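Local coordinates for zinc finger (CCCH type) motif-containing protein (PDB 7NG2), which probably recognises N6-methyladenosine in mRNA through its YTH domain, the part described here, and so links m6A reading to polyadenylation in Toxoplasma, at residues I27-S30 / I31-V35; N42-K45 / L46-A49. All coordinates share one frame; numbering follows the deposited sequence.

Contact 1 of 2, residues I27-S30 / I31-V35; sequences IYTS and IQHGV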
loop_
_atom_site.group_PDB
_atom_site.type_symbol
_atom_site.label_atom_id
_atom_site.label_comp_id
_atom_site.label_asym_id
_atom_site.label_seq_id
_atom_site.Cartn_x
_atom_site.Cartn_y
_atom_site.Cartn_z
ATOM N N ILE A 27 1.781 -3.408 10.596
ATOM C CA ILE A 27 2.797 -3.211 9.563
ATOM C C ILE A 27 3.925 -4.218 9.732
ATOM O O ILE A 27 4.386 -4.832 8.761
ATOM C CB ILE A 27 3.322 -1.763 9.596
ATOM C CG1 ILE A 27 2.183 -0.770 9.358
ATOM C CG2 ILE A 27 4.439 -1.580 8.567
ATOM C CD1 ILE A 27 1.582 -0.859 7.978
ATOM N N TYR A 28 4.384 -4.407 10.972
ATOM C CA TYR A 28 5.458 -5.362 11.224
ATOM C C TYR A 28 5.045 -6.764 10.801
ATOM O O TYR A 28 5.820 -7.479 10.155
ATOM C CB TYR A 28 5.852 -5.344 12.701
ATOM C CG TYR A 28 6.336 -4.003 13.196
ATOM C CD1 TYR A 28 6.993 -3.117 12.352
ATOM C CD2 TYR A 28 6.127 -3.620 14.516
ATOM C CE1 TYR A 28 7.436 -1.886 12.813
ATOM C CE2 TYR A 28 6.563 -2.394 14.984
ATOM C CZ TYR A 28 7.215 -1.532 14.129
ATOM O OH TYR A 28 7.645 -0.311 14.595
ATOM N N THR A 29 3.822 -7.167 11.141
ATOM C CA THR A 29 3.319 -8.468 10.716
ATOM C C THR A 29 3.268 -8.568 9.196
ATOM O O THR A 29 3.608 -9.607 8.618
ATOM C CB THR A 29 1.937 -8.697 11.328
ATOM O OG1 THR A 29 2.062 -8.751 12.755
ATOM C CG2 THR A 29 1.331 -9.991 10.829
ATOM N N SER A 30 2.851 -7.489 8.531
ATOM C CA SER A 30 2.778 -7.480 7.074
ATOM C C SER A 30 4.153 -7.681 6.449
ATOM O O SER A 30 4.298 -8.444 5.484
ATOM C CB SER A 30 2.164 -6.158 6.613
ATOM O OG SER A 30 2.009 -6.127 5.202
ATOM N N ILE A 31 5.174 -7.021 6.997
ATOM C CA ILE A 31 6.534 -7.180 6.492
ATOM C C ILE A 31 7.043 -8.589 6.777
ATOM O O ILE A 31 7.689 -9.218 5.931
ATOM C CB ILE A 31 7.451 -6.100 7.103
ATOM C CG1 ILE A 31 7.050 -4.713 6.598
ATOM C CG2 ILE A 31 8.910 -6.377 6.781
ATOM C CD1 ILE A 31 7.625 -3.590 7.434
ATOM N N GLN A 32 6.731 -9.115 7.965
ATOM C CA GLN A 32 7.251 -10.414 8.376
ATOM C C GLN A 32 6.684 -11.540 7.520
ATOM O O GLN A 32 7.404 -12.489 7.179
ATOM C CB GLN A 32 6.918 -10.633 9.850
ATOM C CG GLN A 32 7.515 -11.871 10.474
ATOM C CD GLN A 32 7.127 -12.004 11.932
ATOM O OE1 GLN A 32 6.215 -11.324 12.404
ATOM N NE2 GLN A 32 7.825 -12.872 12.657
ATOM N N HIS A 33 5.402 -11.455 7.161
ATOM C CA HIS A 33 4.708 -12.556 6.506
ATOM C C HIS A 33 4.185 -12.241 5.111
ATOM O O HIS A 33 3.621 -13.129 4.464
ATOM C CB HIS A 33 3.579 -13.071 7.402
ATOM C CG HIS A 33 4.064 -13.586 8.721
ATOM N ND1 HIS A 33 4.852 -14.711 8.830
ATOM C CD2 HIS A 33 3.890 -13.125 9.982
ATOM C CE1 HIS A 33 5.131 -14.931 10.102
ATOM N NE2 HIS A 33 4.558 -13.982 10.822
ATOM N N GLY A 34 4.369 -11.024 4.617
ATOM C CA GLY A 34 3.968 -10.702 3.260
ATOM C C GLY A 34 2.469 -10.758 3.058
ATOM O O GLY A 34 1.989 -11.385 2.110
ATOM N N VAL A 35 1.715 -10.086 3.926
ATOM C CA VAL A 35 0.271 -10.270 3.974
ATOM C C VAL A 35 -0.389 -8.960 4.383
ATOM O O VAL A 35 0.174 -8.168 5.144
ATOM C CB VAL A 35 -0.092 -11.433 4.935
ATOM C CG1 VAL A 35 0.372 -11.128 6.363
ATOM C CG2 VAL A 35 -1.585 -11.753 4.890
#
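The hydroxyl OG of S30 is gripped by two groups. It donates to the backbone O of V35 at 2.7 Å, and W102 NE1 is hydrogen-bonded to it as well. OG stands anti to the backbone N (chi1 -177°), on the side of the S30 carbonyl carbon, where the chain returns as V35. OG lies above the V35 carbonyl plane, 37° out of it. S30 CA makes a C-H...O contact with V35 O at 3.3 Å.

The S30 carbonyl marks the helix end. G34 N donates to S30 O at 2.7 Å, and V35 N makes a weak second bond to it at 3.4 Å. G34 is the first residue to leave the helix. It takes the left-handed helical conformation (phi 66°), as in an alpha-L C-cap.

One residue earlier, H33 N donates to T29 O at 3.0 Å. The methyl CG2 of T29 approaches H33 CD2 at 4.1 Å. T29 OG1 instead bonds S25 O. Q32 CG lies 3.6 Å above the plane of the H33 ring, toward its rim.

The contact closes helix 24-33 and leads through G34 into strand 35-36. I31 touches W102 and Q105 of strand 98-109, S30 touches W36, H33 meets the ring of F83, and G34 pairs by backbone with V100.

Contact 2 of 2, residues N42-K45 / L46-A49; sequences NSRK and LSNA
The first torsion of S47 (chi1 -65°) sets OG anti to its own carbonyl carbon, facing back along the helix to S43 O. R44 reaches the same turn differently: its chain bends at chi2 (100°) and again at chi3, which swings the guanidinium forward beside S47 and N48.

This is the middle of the alpha helix 40-52 of the YTH domain, with a serine hydroxyl bonded to the carbonyl four residues earlier. S43 O takes two donors. S47 N lies 2.9 Å from it and S47 OG 2.7 Å, and they arrive from opposite faces of the carbonyl plane. The buried hydroxyl is thus satisfied within its own helix, and its rotation is fixed. S43 OG turns to S39 O instead.

The R44 guanidinium lies along the exposed side. NH2 is 3.7 Å from S47 CB. NH1 is 3.3 Å from N48 OD1, but the angle is too poor for a hydrogen bond. The guanidinium and amide planes stand 72° apart, so the groups do not stack. The contact is a loose polar one.

On another side, K45 folds back through a bend at chi3 and gives N42 OD1 a weak bond at 3.3 Å. The stronger partner of NZ is G132 O, while N42 ND2 bonds D131 O. These two side chains tie the helix to the segment 131-132. L46 and A49 face the sheet: both touch F17 of strand 14-21, and they reach L58 and V56 of strand 55-62 respectively. L46 also packs against its own helix, with CG 3.3 Å from N42 O, the carbonyl that accepts L46 N at 2.8 Å.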
loop_
_atom_site.group_PDB
_atom_site.type_symbol
_atom_site.label_atom_id
_atom_site.label_comp_id
_atom_site.label_asym_id
_atom_site.label_seq_id
_atom_site.Cartn_x
_atom_site.Cartn_y
_atom_site.Cartn_z
ATOM N N ASN A 42 -12.807 -1.922 0.207
ATOM C CA ASN A 42 -11.482 -1.761 -0.385
ATOM C C ASN A 42 -10.991 -3.067 -0.982
ATOM O O ASN A 42 -10.240 -3.054 -1.964
ATOM C CB ASN A 42 -10.478 -1.261 0.658
ATOM C CG ASN A 42 -10.600 0.219 0.937
ATOM O OD1 ASN A 42 -11.154 0.972 0.139
ATOM N ND2 ASN A 42 -10.065 0.651 2.075
ATOM N N SER A 43 -11.405 -4.197 -0.400
ATOM C CA SER A 43 -10.992 -5.494 -0.919
ATOM C C SER A 43 -11.519 -5.703 -2.329
ATOM O O SER A 43 -10.802 -6.206 -3.203
ATOM C CB SER A 43 -11.514 -6.604 -0.007
ATOM O OG SER A 43 -10.861 -6.610 1.251
ATOM N N ARG A 44 -12.772 -5.322 -2.572
ATOM C CA ARG A 44 -13.326 -5.456 -3.913
ATOM C C ARG A 44 -12.615 -4.522 -4.881
ATOM O O ARG A 44 -12.263 -4.922 -5.996
ATOM C CB ARG A 44 -14.825 -5.167 -3.889
ATOM C CG ARG A 44 -15.511 -5.490 -5.201
ATOM C CD ARG A 44 -16.228 -6.840 -5.116
ATOM N NE ARG A 44 -15.317 -7.942 -4.825
ATOM C CZ ARG A 44 -14.582 -8.559 -5.741
ATOM N NH1 ARG A 44 -14.650 -8.166 -7.002
ATOM N NH2 ARG A 44 -13.776 -9.553 -5.399
ATOM N N LYS A 45 -12.372 -3.282 -4.452
ATOM C CA LYS A 45 -11.684 -2.302 -5.286
ATOM C C LYS A 45 -10.282 -2.773 -5.656
ATOM O O LYS A 45 -9.866 -2.680 -6.818
ATOM C CB LYS A 45 -11.627 -0.977 -4.527
ATOM C CG LYS A 45 -10.908 0.132 -5.248
ATOM C CD LYS A 45 -11.269 1.468 -4.630
ATOM C CE LYS A 45 -10.658 1.612 -3.249
ATOM N NZ LYS A 45 -11.117 2.858 -2.568
ATOM N N LEU A 46 -9.529 -3.275 -4.672
ATOM C CA LEU A 46 -8.181 -3.764 -4.947
ATOM C C LEU A 46 -8.216 -5.019 -5.806
ATOM O O LEU A 46 -7.348 -5.209 -6.664
ATOM C CB LEU A 46 -7.404 -4.015 -3.650
ATOM C CG LEU A 46 -7.051 -2.781 -2.809
ATOM C CD1 LEU A 46 -6.315 -3.196 -1.552
ATOM C CD2 LEU A 46 -6.210 -1.791 -3.600
ATOM N N SER A 47 -9.202 -5.889 -5.588
ATOM C CA SER A 47 -9.318 -7.090 -6.406
ATOM C C SER A 47 -9.515 -6.738 -7.869
ATOM O O SER A 47 -8.896 -7.345 -8.750
ATOM C CB SER A 47 -10.485 -7.946 -5.922
ATOM O OG SER A 47 -10.256 -8.435 -4.620
ATOM N N ASN A 48 -10.410 -5.792 -8.147
ATOM C CA ASN A 48 -10.655 -5.393 -9.530
ATOM C C ASN A 48 -9.435 -4.733 -10.149
ATOM O O ASN A 48 -9.190 -4.896 -11.345
ATOM C CB ASN A 48 -11.895 -4.501 -9.616
ATOM C CG ASN A 48 -13.162 -5.273 -9.344
ATOM O OD1 ASN A 48 -13.157 -6.496 -9.392
ATOM N ND2 ASN A 48 -14.247 -4.573 -9.061
ATOM N N ALA A 49 -8.658 -4.005 -9.347
ATOM C CA ALA A 49 -7.399 -3.457 -9.838
ATOM C C ALA A 49 -6.384 -4.565 -10.108
ATOM O O ALA A 49 -5.681 -4.539 -11.122
ATOM C CB ALA A 49 -6.854 -2.442 -8.830
#

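How the contacts relate
Both contacts are local, within or at the end of one helix each, on successive helices of one YTH domain. Their centres are about 20 Å apart, and they do not touch. Contact 1 lies at the C-terminal end of helix 24-33. Its chemistry is that of an ending helix: a glycine turn, and a serine that bonds across to the strand that follows. Contact 2 lies mid-helix, where the serine bonds back within the helix. Both are partly buried. Contact 1 runs into strand 35-36 and lies against strand 98-109, and contact 2 against strands 14-21 and 55-62, so they serve different parts of the same mixed sheet. The exposed side of contact 2 carries R44 and N48; that of contact 1 carries Q32.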